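Local structure of alkaline phosphatase D (Bacillus subtilis, 2YEQ) at residues H129-A134 with N167-N172; N159-K164 with F507-K512; R420-Q425 with D500-D505. The protein hydrolyses phosphate esters, acting as a phosphodiesterase and alkaline phosphatase with iron and calcium in its active site. One frame throughout, in Å; residues are numbered along the deposited sequence.

Overall arrangement
Contact 1 joins contact 2 through the carbonyl of Y161, whose O lies 2.8 Å from H129 NE2 and 3.2 Å from N167 ND2, both probable hydrogen bonds; their centres are 15 Å apart. Contacts 2 and 3, 16 Å apart between centres, share the C-terminal helix 504-520, and K164 CG packs at 3.8 Å from E501 OE2. Contacts 1 and 3 do not touch, their nearest atoms being about 9 Å apart. Contact 2 borders the active site: Y161 touches the iron ligand H382, and the H510 side chain comes within about 4 Å of a bound calcium ion and meets a phosphate, probably a crystallisation component. In contact 3, the E503 side chain stays about 10 Å from calcium.

Contact 1: H129-A134 with N167-N172; sequences HGYYTA and NVRTHN. With EDO (1,2-ethanediol), chain F.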
loop_
_atom_site.group_PDB
_atom_site.type_symbol
_atom_site.label_atom_id
_atom_site.label_comp_id
_atom_site.label_asym_id
_atom_site.label_seq_id
_atom_site.Cartn_x
_atom_site.Cartn_y
_atom_site.Cartn_z
ATOM N N HIS A 129 -14.982 -0.123 -8.052
ATOM C CA HIS A 129 -15.583 1.000 -7.324
ATOM C C HIS A 129 -15.369 2.372 -7.973
ATOM O O HIS A 129 -16.086 3.321 -7.653
ATOM C CB HIS A 129 -15.094 1.018 -5.875
ATOM C CG HIS A 129 -15.648 -0.116 -5.067
ATOM N ND1 HIS A 129 -15.566 -0.173 -3.693
ATOM C CD2 HIS A 129 -16.333 -1.222 -5.452
ATOM C CE1 HIS A 129 -16.151 -1.281 -3.269
ATOM N NE2 HIS A 129 -16.625 -1.933 -4.316
ATOM N N GLY A 130 -14.412 2.462 -8.880
ATOM C CA GLY A 130 -14.209 3.709 -9.597
ATOM C C GLY A 130 -13.042 3.647 -10.538
ATOM O O GLY A 130 -12.355 2.629 -10.629
ATOM N N TYR A 131 -12.863 4.761 -11.245
ATOM C CA TYR A 131 -11.751 4.988 -12.153
ATOM C C TYR A 131 -10.538 5.440 -11.367
ATOM O O TYR A 131 -10.657 6.008 -10.269
ATOM C CB TYR A 131 -12.199 5.979 -13.288
ATOM C CG TYR A 131 -13.266 5.301 -14.117
ATOM C CD1 TYR A 131 -12.926 4.359 -15.098
ATOM C CD2 TYR A 131 -14.613 5.473 -13.820
ATOM C CE1 TYR A 131 -13.906 3.672 -15.813
ATOM C CE2 TYR A 131 -15.589 4.786 -14.505
ATOM C CZ TYR A 131 -15.229 3.880 -15.501
ATOM O OH TYR A 131 -16.214 3.190 -16.142
ATOM N N TYR A 132 -9.371 5.149 -11.921
ATOM C CA TYR A 132 -8.077 5.456 -11.343
ATOM C C TYR A 132 -7.554 6.880 -11.675
ATOM O O TYR A 132 -6.357 7.122 -11.831
ATOM C CB TYR A 132 -7.061 4.391 -11.758
ATOM C CG TYR A 132 -7.305 2.973 -11.179
ATOM C CD1 TYR A 132 -8.213 2.736 -10.142
ATOM C CD2 TYR A 132 -6.570 1.892 -11.662
ATOM C CE1 TYR A 132 -8.410 1.432 -9.632
ATOM C CE2 TYR A 132 -6.741 0.616 -11.161
ATOM C CZ TYR A 132 -7.661 0.379 -10.153
ATOM O OH TYR A 132 -7.793 -0.914 -9.678
ATOM N N THR A 133 -8.464 7.830 -11.663
ATOM C CA THR A 133 -8.116 9.249 -11.794
ATOM C C THR A 133 -7.026 9.666 -10.799
ATOM O O THR A 133 -6.142 10.465 -11.131
ATOM C CB THR A 133 -9.350 10.085 -11.566
ATOM O OG1 THR A 133 -10.446 9.474 -12.252
ATOM C CG2 THR A 133 -9.145 11.557 -12.050
ATOM N N ALA A 134 -7.046 9.102 -9.583
ATOM C CA ALA A 134 -6.000 9.423 -8.612
ATOM C C ALA A 134 -4.610 9.215 -9.173
ATOM O O ALA A 134 -3.703 10.018 -8.907
ATOM C CB ALA A 134 -6.170 8.624 -7.266
ATOM N N ASN A 167 -20.992 -0.169 -8.515
ATOM C CA ASN A 167 -19.839 -0.806 -9.158
ATOM C C ASN A 167 -19.764 -0.459 -10.650
ATOM O O ASN A 167 -20.369 -1.136 -11.502
ATOM C CB ASN A 167 -19.860 -2.318 -8.941
ATOM C CG ASN A 167 -19.321 -2.703 -7.578
ATOM O OD1 ASN A 167 -19.180 -1.839 -6.707
ATOM N ND2 ASN A 167 -18.988 -3.985 -7.394
ATOM N N VAL A 168 -18.964 0.555 -10.964
ATOM C CA VAL A 168 -18.948 1.118 -12.313
ATOM C C VAL A 168 -18.144 0.277 -13.295
ATOM O O VAL A 168 -18.348 0.390 -14.500
ATOM C CB VAL A 168 -18.458 2.601 -12.296
ATOM C CG1 VAL A 168 -19.460 3.450 -11.512
ATOM C CG2 VAL A 168 -17.041 2.723 -11.720
ATOM N N ARG A 169 -17.195 -0.512 -12.781
ATOM C CA ARG A 169 -16.498 -1.519 -13.571
ATOM C C ARG A 169 -16.734 -2.880 -12.912
ATOM O O ARG A 169 -17.336 -2.953 -11.834
ATOM C CB ARG A 169 -15.009 -1.213 -13.673
ATOM C CG ARG A 169 -14.658 0.189 -14.216
ATOM C CD ARG A 169 -13.195 0.305 -14.601
ATOM N NE ARG A 169 -12.354 0.637 -13.434
ATOM C CZ ARG A 169 -11.087 1.012 -13.495
ATOM N NH1 ARG A 169 -10.472 1.065 -14.659
ATOM N NH2 ARG A 169 -10.416 1.330 -12.390
ATOM N N THR A 170 -16.255 -3.940 -13.545
ATOM C CA THR A 170 -16.622 -5.314 -13.153
ATOM C C THR A 170 -15.405 -6.205 -13.141
ATOM O O THR A 170 -14.637 -6.228 -14.112
ATOM C CB THR A 170 -17.646 -5.896 -14.154
ATOM O OG1 THR A 170 -18.774 -5.020 -14.211
ATOM C CG2 THR A 170 -18.118 -7.314 -13.710
ATOM N N HIS A 171 -15.230 -6.976 -12.067
ATOM C CA HIS A 171 -14.154 -7.930 -12.024
ATOM C C HIS A 171 -14.258 -8.926 -13.170
ATOM O O HIS A 171 -15.347 -9.205 -13.654
ATOM C CB HIS A 171 -14.112 -8.636 -10.664
ATOM C CG HIS A 171 -13.408 -7.848 -9.611
ATOM N ND1 HIS A 171 -13.878 -7.743 -8.317
ATOM C CD2 HIS A 171 -12.273 -7.108 -9.663
ATOM C CE1 HIS A 171 -13.052 -6.976 -7.619
ATOM N NE2 HIS A 171 -12.060 -6.598 -8.405
ATOM N N ASN A 172 -13.100 -9.417 -13.599
ATOM C CA ASN A 172 -12.936 -10.237 -14.800
ATOM C C ASN A 172 -13.352 -11.685 -14.621
ATOM O O ASN A 172 -13.542 -12.390 -15.611
ATOM C CB ASN A 172 -11.463 -10.230 -15.234
ATOM C CG ASN A 172 -10.525 -10.989 -14.235
ATOM O OD1 ASN A 172 -10.461 -10.671 -13.040
ATOM N ND2 ASN A 172 -9.803 -11.976 -14.739
HETATM C C1 EDO F . -17.111 -12.459 -15.347
HETATM O O1 EDO F . -17.250 -11.034 -15.327
HETATM C C2 EDO F . -17.815 -13.084 -14.157
HETATM O O2 EDO F . -17.770 -14.505 -14.275
#
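R169 reaches past Y131 and G130 to place its guanidinium at the ring of Y132. NH2 sits over the centre of that ring, 3.4 Å from Y132 CE1, and the two planes are nearly perpendicular at 84°. This is a cation-pi contact, with R169 CZ 4.6 Å from the ring centroid. The same NH2 gives a weak, bent hydrogen bond of 2.9 Å to G130 O. A bend at chi3 (-84°) carries NE out of the line of the aliphatic chain, and NE bonds to Y127 O; NH1 forms a salt bridge with D192, holding the group from several directions. In this calcineurin-like metallophosphatase the loop after strand 117-122, running into helix 133-138, packs on the loop after the neighbouring parallel strand 145-148, and these loops supply the iron ligands C124, D151 and Y154. Y131 packs beside the arginine stem, its CE1 3.6 Å from R169 CD, while its CE2 meets V168 CG2 at 3.8 Å. That methyl also rests on the backbone of G130, 3.7 Å from CA. H129 and N167 run side by side, H129 CD2 lying 3.2 Å from N167 OD1; H129 NE2 bonds to Y161 O and N167 OD1 to S163 N.

Contact 2: N159-K164 with F507-K512; sequences NEYVSK and FFSHNK. With PO4 (phosphate ion), chain B.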
loop_
_atom_site.group_PDB
_atom_site.type_symbol
_atom_site.label_atom_id
_atom_site.label_comp_id
_atom_site.label_asym_id
_atom_site.label_seq_id
_atom_site.Cartn_x
_atom_site.Cartn_y
_atom_site.Cartn_z
ATOM N N ASN A 159 -20.219 -8.131 -8.633
ATOM C CA ASN A 159 -21.438 -7.882 -7.859
ATOM C C ASN A 159 -21.390 -8.483 -6.457
ATOM O O ASN A 159 -22.404 -8.972 -5.940
ATOM C CB ASN A 159 -22.675 -8.449 -8.579
ATOM C CG ASN A 159 -22.780 -7.991 -10.018
ATOM O OD1 ASN A 159 -22.797 -8.810 -10.952
ATOM N ND2 ASN A 159 -22.853 -6.681 -10.208
ATOM N N GLU A 160 -20.218 -8.510 -5.849
ATOM C CA GLU A 160 -20.102 -9.048 -4.507
ATOM C C GLU A 160 -19.826 -7.931 -3.518
ATOM O O GLU A 160 -20.661 -7.652 -2.634
ATOM C CB GLU A 160 -19.037 -10.136 -4.455
ATOM C CG GLU A 160 -19.506 -11.409 -5.145
ATOM C CD GLU A 160 -18.395 -12.394 -5.430
ATOM O OE1 GLU A 160 -17.300 -12.267 -4.834
ATOM O OE2 GLU A 160 -18.632 -13.303 -6.270
ATOM N N TYR A 161 -18.661 -7.304 -3.659
ATOM C CA TYR A 161 -18.275 -6.193 -2.799
ATOM C C TYR A 161 -18.681 -4.909 -3.492
ATOM O O TYR A 161 -17.953 -4.393 -4.344
ATOM C CB TYR A 161 -16.785 -6.237 -2.539
ATOM C CG TYR A 161 -16.241 -5.080 -1.722
ATOM C CD1 TYR A 161 -17.032 -4.402 -0.790
ATOM C CD2 TYR A 161 -14.940 -4.664 -1.887
ATOM C CE1 TYR A 161 -16.524 -3.354 -0.056
ATOM C CE2 TYR A 161 -14.420 -3.630 -1.148
ATOM C CZ TYR A 161 -15.207 -2.980 -0.243
ATOM O OH TYR A 161 -14.691 -1.921 0.460
ATOM N N VAL A 162 -19.867 -4.424 -3.139
ATOM C CA VAL A 162 -20.540 -3.398 -3.909
ATOM C C VAL A 162 -20.466 -2.042 -3.201
ATOM O O VAL A 162 -20.816 -1.899 -2.030
ATOM C CB VAL A 162 -21.978 -3.789 -4.220
ATOM C CG1 VAL A 162 -22.716 -2.641 -4.992
ATOM C CG2 VAL A 162 -21.973 -5.120 -5.040
ATOM N N SER A 163 -19.967 -1.051 -3.933
ATOM C CA SER A 163 -19.815 0.295 -3.411
ATOM C C SER A 163 -21.182 0.949 -3.204
ATOM O O SER A 163 -22.105 0.723 -3.978
ATOM C CB SER A 163 -18.975 1.126 -4.395
ATOM O OG SER A 163 -19.152 2.497 -4.189
ATOM N N LYS A 164 -21.281 1.805 -2.189
ATOM C CA LYS A 164 -22.466 2.644 -2.006
ATOM C C LYS A 164 -22.791 3.488 -3.225
ATOM O O LYS A 164 -23.963 3.759 -3.465
ATOM C CB LYS A 164 -22.311 3.580 -0.808
ATOM C CG LYS A 164 -22.908 3.014 0.479
ATOM C CD LYS A 164 -24.442 3.039 0.478
ATOM C CE LYS A 164 -25.043 1.655 0.751
ATOM N NZ LYS A 164 -24.640 1.115 2.074
ATOM N N PHE A 507 -17.177 -3.079 7.219
ATOM C CA PHE A 507 -17.313 -4.473 7.680
ATOM C C PHE A 507 -18.600 -5.101 7.115
ATOM O O PHE A 507 -18.591 -6.224 6.620
ATOM C CB PHE A 507 -17.303 -4.543 9.219
ATOM C CG PHE A 507 -17.303 -5.960 9.787
ATOM C CD1 PHE A 507 -16.243 -6.834 9.533
ATOM C CD2 PHE A 507 -18.342 -6.401 10.608
ATOM C CE1 PHE A 507 -16.234 -8.143 10.064
ATOM C CE2 PHE A 507 -18.342 -7.698 11.147
ATOM C CZ PHE A 507 -17.292 -8.570 10.871
ATOM N N PHE A 508 -19.690 -4.354 7.143
ATOM C CA PHE A 508 -20.971 -4.848 6.667
ATOM C C PHE A 508 -20.938 -5.149 5.172
ATOM O O PHE A 508 -21.487 -6.161 4.724
ATOM C CB PHE A 508 -22.079 -3.844 6.958
ATOM C CG PHE A 508 -23.431 -4.301 6.516
ATOM C CD1 PHE A 508 -24.085 -5.336 7.189
ATOM C CD2 PHE A 508 -24.057 -3.716 5.420
ATOM C CE1 PHE A 508 -25.351 -5.777 6.779
ATOM C CE2 PHE A 508 -25.324 -4.149 5.004
ATOM C CZ PHE A 508 -25.966 -5.182 5.691
ATOM N N SER A 509 -20.288 -4.272 4.416
ATOM C CA SER A 509 -20.234 -4.412 2.977
ATOM C C SER A 509 -19.344 -5.596 2.563
ATOM O O SER A 509 -19.679 -6.314 1.617
ATOM C CB SER A 509 -19.769 -3.107 2.337
ATOM O OG SER A 509 -19.886 -3.198 0.942
ATOM N N HIS A 510 -18.240 -5.821 3.276
ATOM C CA HIS A 510 -17.433 -7.020 3.070
ATOM C C HIS A 510 -18.182 -8.315 3.472
ATOM O O HIS A 510 -17.955 -9.368 2.865
ATOM C CB HIS A 510 -16.136 -6.941 3.851
ATOM C CG HIS A 510 -15.120 -6.018 3.256
ATOM N ND1 HIS A 510 -15.155 -4.653 3.438
ATOM C CD2 HIS A 510 -14.027 -6.267 2.502
ATOM C CE1 HIS A 510 -14.122 -4.101 2.827
ATOM N NE2 HIS A 510 -13.417 -5.060 2.255
ATOM N N ASN A 511 -19.048 -8.245 4.485
ATOM C CA ASN A 511 -19.827 -9.426 4.899
ATOM C C ASN A 511 -20.953 -9.737 3.909
ATOM O O ASN A 511 -21.244 -10.894 3.642
ATOM C CB ASN A 511 -20.379 -9.264 6.324
ATOM C CG ASN A 511 -19.284 -9.249 7.377
ATOM O OD1 ASN A 511 -18.222 -9.858 7.207
ATOM N ND2 ASN A 511 -19.530 -8.529 8.469
ATOM N N LYS A 512 -21.578 -8.701 3.361
ATOM C CA LYS A 512 -22.538 -8.876 2.260
ATOM C C LYS A 512 -21.888 -9.543 1.049
ATOM O O LYS A 512 -22.503 -10.393 0.413
ATOM C CB LYS A 512 -23.134 -7.533 1.836
ATOM C CG LYS A 512 -24.246 -7.049 2.737
ATOM C CD LYS A 512 -25.560 -7.811 2.493
ATOM C CE LYS A 512 -26.105 -8.442 3.779
ATOM N NZ LYS A 512 -27.527 -8.857 3.630
HETATM P P PO4 B . -10.313 -3.342 3.239
HETATM O O1 PO4 B . -11.353 -2.951 4.222
HETATM O O2 PO4 B . -9.473 -4.531 3.600
HETATM O O3 PO4 B . -10.833 -3.300 1.816
HETATM O O4 PO4 B . -9.165 -2.290 3.282
HETATM O O HOH W 1 -21.152 -5.421 -0.614
#
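The phenol ring of Y161 overlaps the imidazole of H510, with CE1 lying over one imidazole face, displaced toward the rim. The two rings are tilted by 36° and their centroids are 4.2 Å apart, an oblique aromatic pairing. The hydroxyl end takes part as well: Y161 OH comes to 3.3 Å from H510 CE1. In Y161, CG is anti to the backbone N (chi1 176°), and the ring beyond it reaches the helix. S509, one residue before the histidine, meets the same tyrosine at its edge, OG lying in the ring plane 3.5 Å from Y161 CE1. In the fold, this contact sets the C-terminal helix 504-520 against the long loop between strand 145-148 and helix 179-190, next to the metal centre of the phosphatase domain. Y161 also touches the iron ligand H382, and H510 the calcium ligand N215. At its edge, near the ring plane, H510 meets a phosphate ion, probably from the crystallisation liquor, NE2 forming a weak hydrogen bond of 3.2 Å to O3 and bonding also to H211 NE2; R506 bonds to the same ion, and its backbone O is the partner of H510 ND1. An alanine in place of Y161 would probably leave one face of the imidazole without its aromatic cover, open a gap there, and remove the edge contact of S509 OG. One water links the loop backbone to both O and OG of S509: its O donates to E160 O at 3.0 Å and to S509 O at 2.8 Å, and accepts from V162 N and from S509 OG, each at 3.0 Å. The E160 carboxylate turns away, bonding through OE1 to G157 and Q517 and through OE2 in a salt bridge to K520.

Contact 3: R420-Q425 with D500-D505; sequences RADTDQ and DEVEED. With EDO (1,2-ethanediol), chain M.
R420 faces two glutamates, E501 and E503, and together with D422 the four build a salt-bridge network between the loop before helix 423-429 and the lead-in to the C-terminal helix 504-520. The glutamates are turned quite differently against the guanidinium. The E503 carboxylate is tilted by 65° to it and brings OE1 to 2.9 Å from R420 NH2, a close salt bridge. The E501 carboxylate is nearly parallel to the guanidinium (12°) but displaced from it, OE1 lying well out of the guanidinium plane at 3.6 Å from R420 NH1, a long pair that rests on charge alone. R420 CD meanwhile packs on E501 CB. E503 has a second charged partner in R506, which bonds to its other oxygen. D422 has CG between the backbone N and carbonyl carbon (chi1 60°), and in the carboxylate beyond it OD2 receives a nearly straight hydrogen bond of 2.9 Å from E503 N, which arrives from above the carboxylate plane, while OD1 lies at the edge of the R420 guanidinium in a long salt bridge to NE. Beside this polar cluster the backbones are joined by A421 N, which donates to E501 O at 3.0 Å, and A421 CB touches V502 CG1 at 3.9 Å.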
loop_
_atom_site.group_PDB
_atom_site.type_symbol
_atom_site.label_atom_id
_atom_site.label_comp_id
_atom_site.label_asym_id
_atom_site.label_seq_id
_atom_site.Cartn_x
_atom_site.Cartn_y
_atom_site.Cartn_z
ATOM N N ARG A 420 -18.714 12.010 7.591
ATOM C CA ARG A 420 -19.667 10.893 7.769
ATOM C C ARG A 420 -20.554 11.124 9.005
ATOM O O ARG A 420 -20.337 12.052 9.763
ATOM C CB ARG A 420 -18.887 9.603 8.039
ATOM C CG ARG A 420 -18.122 9.073 6.908
ATOM C CD ARG A 420 -18.059 7.574 6.976
ATOM N NE ARG A 420 -16.876 7.036 7.647
ATOM C CZ ARG A 420 -15.917 6.325 7.024
ATOM N NH1 ARG A 420 -15.947 6.091 5.696
ATOM N NH2 ARG A 420 -14.908 5.847 7.732
ATOM N N ALA A 421 -21.518 10.235 9.217
ATOM C CA ALA A 421 -22.428 10.306 10.363
ATOM C C ALA A 421 -21.730 10.137 11.721
ATOM O O ALA A 421 -22.187 10.682 12.704
ATOM C CB ALA A 421 -23.527 9.273 10.201
ATOM N N ASP A 422 -20.615 9.418 11.779
ATOM C CA ASP A 422 -19.965 9.123 13.054
ATOM C C ASP A 422 -18.703 9.950 13.275
ATOM O O ASP A 422 -18.027 9.813 14.290
ATOM C CB ASP A 422 -19.646 7.614 13.164
ATOM C CG ASP A 422 -18.714 7.116 12.065
ATOM O OD1 ASP A 422 -18.406 7.879 11.123
ATOM O OD2 ASP A 422 -18.280 5.950 12.144
ATOM N N THR A 423 -18.381 10.834 12.337
ATOM C CA THR A 423 -17.150 11.614 12.443
ATOM C C THR A 423 -17.023 12.431 13.726
ATOM O O THR A 423 -15.991 12.367 14.409
ATOM C CB THR A 423 -16.983 12.557 11.234
ATOM O OG1 THR A 423 -17.014 11.790 10.031
ATOM C CG2 THR A 423 -15.659 13.320 11.323
ATOM N N ASP A 424 -18.053 13.207 14.059
ATOM C CA ASP A 424 -17.988 14.049 15.272
ATOM C C ASP A 424 -17.832 13.207 16.526
ATOM O O ASP A 424 -16.999 13.526 17.374
ATOM C CB ASP A 424 -19.220 14.948 15.382
ATOM C CG ASP A 424 -19.231 16.051 14.331
ATOM O OD1 ASP A 424 -18.141 16.473 13.862
ATOM O OD2 ASP A 424 -20.339 16.484 13.960
ATOM N N GLN A 425 -18.577 12.102 16.613
ATOM C CA GLN A 425 -18.472 11.182 17.758
ATOM C C GLN A 425 -17.072 10.625 17.928
ATOM O O GLN A 425 -16.494 10.645 19.026
ATOM C CB GLN A 425 -19.474 10.031 17.595
ATOM C CG GLN A 425 -19.392 8.942 18.671
ATOM C CD GLN A 425 -19.939 7.621 18.175
ATOM O OE1 GLN A 425 -19.251 6.597 18.215
ATOM N NE2 GLN A 425 -21.180 7.638 17.684
ATOM N N ASP A 500 -24.432 9.650 5.292
ATOM C CA ASP A 500 -24.872 8.905 6.477
ATOM C C ASP A 500 -24.096 7.606 6.707
ATOM O O ASP A 500 -24.522 6.769 7.492
ATOM C CB ASP A 500 -26.385 8.661 6.505
ATOM C CG ASP A 500 -26.988 8.575 5.145
ATOM O OD1 ASP A 500 -26.513 7.746 4.337
ATOM O OD2 ASP A 500 -27.946 9.336 4.891
ATOM N N GLU A 501 -22.940 7.466 6.064
ATOM C CA GLU A 501 -22.072 6.312 6.276
ATOM C C GLU A 501 -21.491 6.324 7.705
ATOM O O GLU A 501 -21.356 7.392 8.321
ATOM C CB GLU A 501 -20.935 6.265 5.221
ATOM C CG GLU A 501 -21.134 5.232 4.055
ATOM C CD GLU A 501 -19.810 4.588 3.519
ATOM O OE1 GLU A 501 -18.817 4.426 4.278
ATOM O OE2 GLU A 501 -19.766 4.224 2.321
ATOM N N VAL A 502 -21.175 5.133 8.231
ATOM C CA VAL A 502 -20.461 4.985 9.499
ATOM C C VAL A 502 -19.380 3.946 9.275
ATOM O O VAL A 502 -19.430 3.222 8.295
ATOM C CB VAL A 502 -21.388 4.544 10.647
ATOM C CG1 VAL A 502 -22.423 5.622 10.936
ATOM C CG2 VAL A 502 -22.080 3.199 10.312
ATOM N N GLU A 503 -18.393 3.876 10.158
ATOM C CA GLU A 503 -17.297 2.933 9.962
ATOM C C GLU A 503 -17.781 1.476 9.752
ATOM O O GLU A 503 -17.229 0.764 8.907
ATOM C CB GLU A 503 -16.316 2.997 11.125
ATOM C CG GLU A 503 -15.087 2.111 10.969
ATOM C CD GLU A 503 -14.208 2.487 9.783
ATOM O OE1 GLU A 503 -14.172 3.685 9.440
ATOM O OE2 GLU A 503 -13.545 1.576 9.209
ATOM N N GLU A 504 -18.810 1.058 10.509
ATOM C CA GLU A 504 -19.351 -0.315 10.431
ATOM C C GLU A 504 -19.767 -0.700 8.985
ATOM O O GLU A 504 -19.811 -1.884 8.641
ATOM C CB GLU A 504 -20.529 -0.498 11.413
ATOM C CG GLU A 504 -20.980 -1.975 11.665
ATOM C CD GLU A 504 -19.997 -2.811 12.528
ATOM O OE1 GLU A 504 -19.248 -2.247 13.351
ATOM O OE2 GLU A 504 -19.989 -4.053 12.387
ATOM N N ASP A 505 -20.050 0.282 8.134
ATOM C CA ASP A 505 -20.434 -0.024 6.741
ATOM C C ASP A 505 -19.376 -0.790 5.952
ATOM O O ASP A 505 -19.715 -1.656 5.148
ATOM C CB ASP A 505 -20.849 1.228 5.996
ATOM C CG ASP A 505 -22.135 1.821 6.542
ATOM O OD1 ASP A 505 -23.018 1.071 7.006
ATOM O OD2 ASP A 505 -22.275 3.051 6.528
HETATM C C1 EDO M . -18.213 1.149 13.812
HETATM O O1 EDO M . -19.149 2.045 13.195
HETATM C C2 EDO M . -18.653 0.801 15.237
HETATM O O2 EDO M . -19.674 -0.202 15.196
#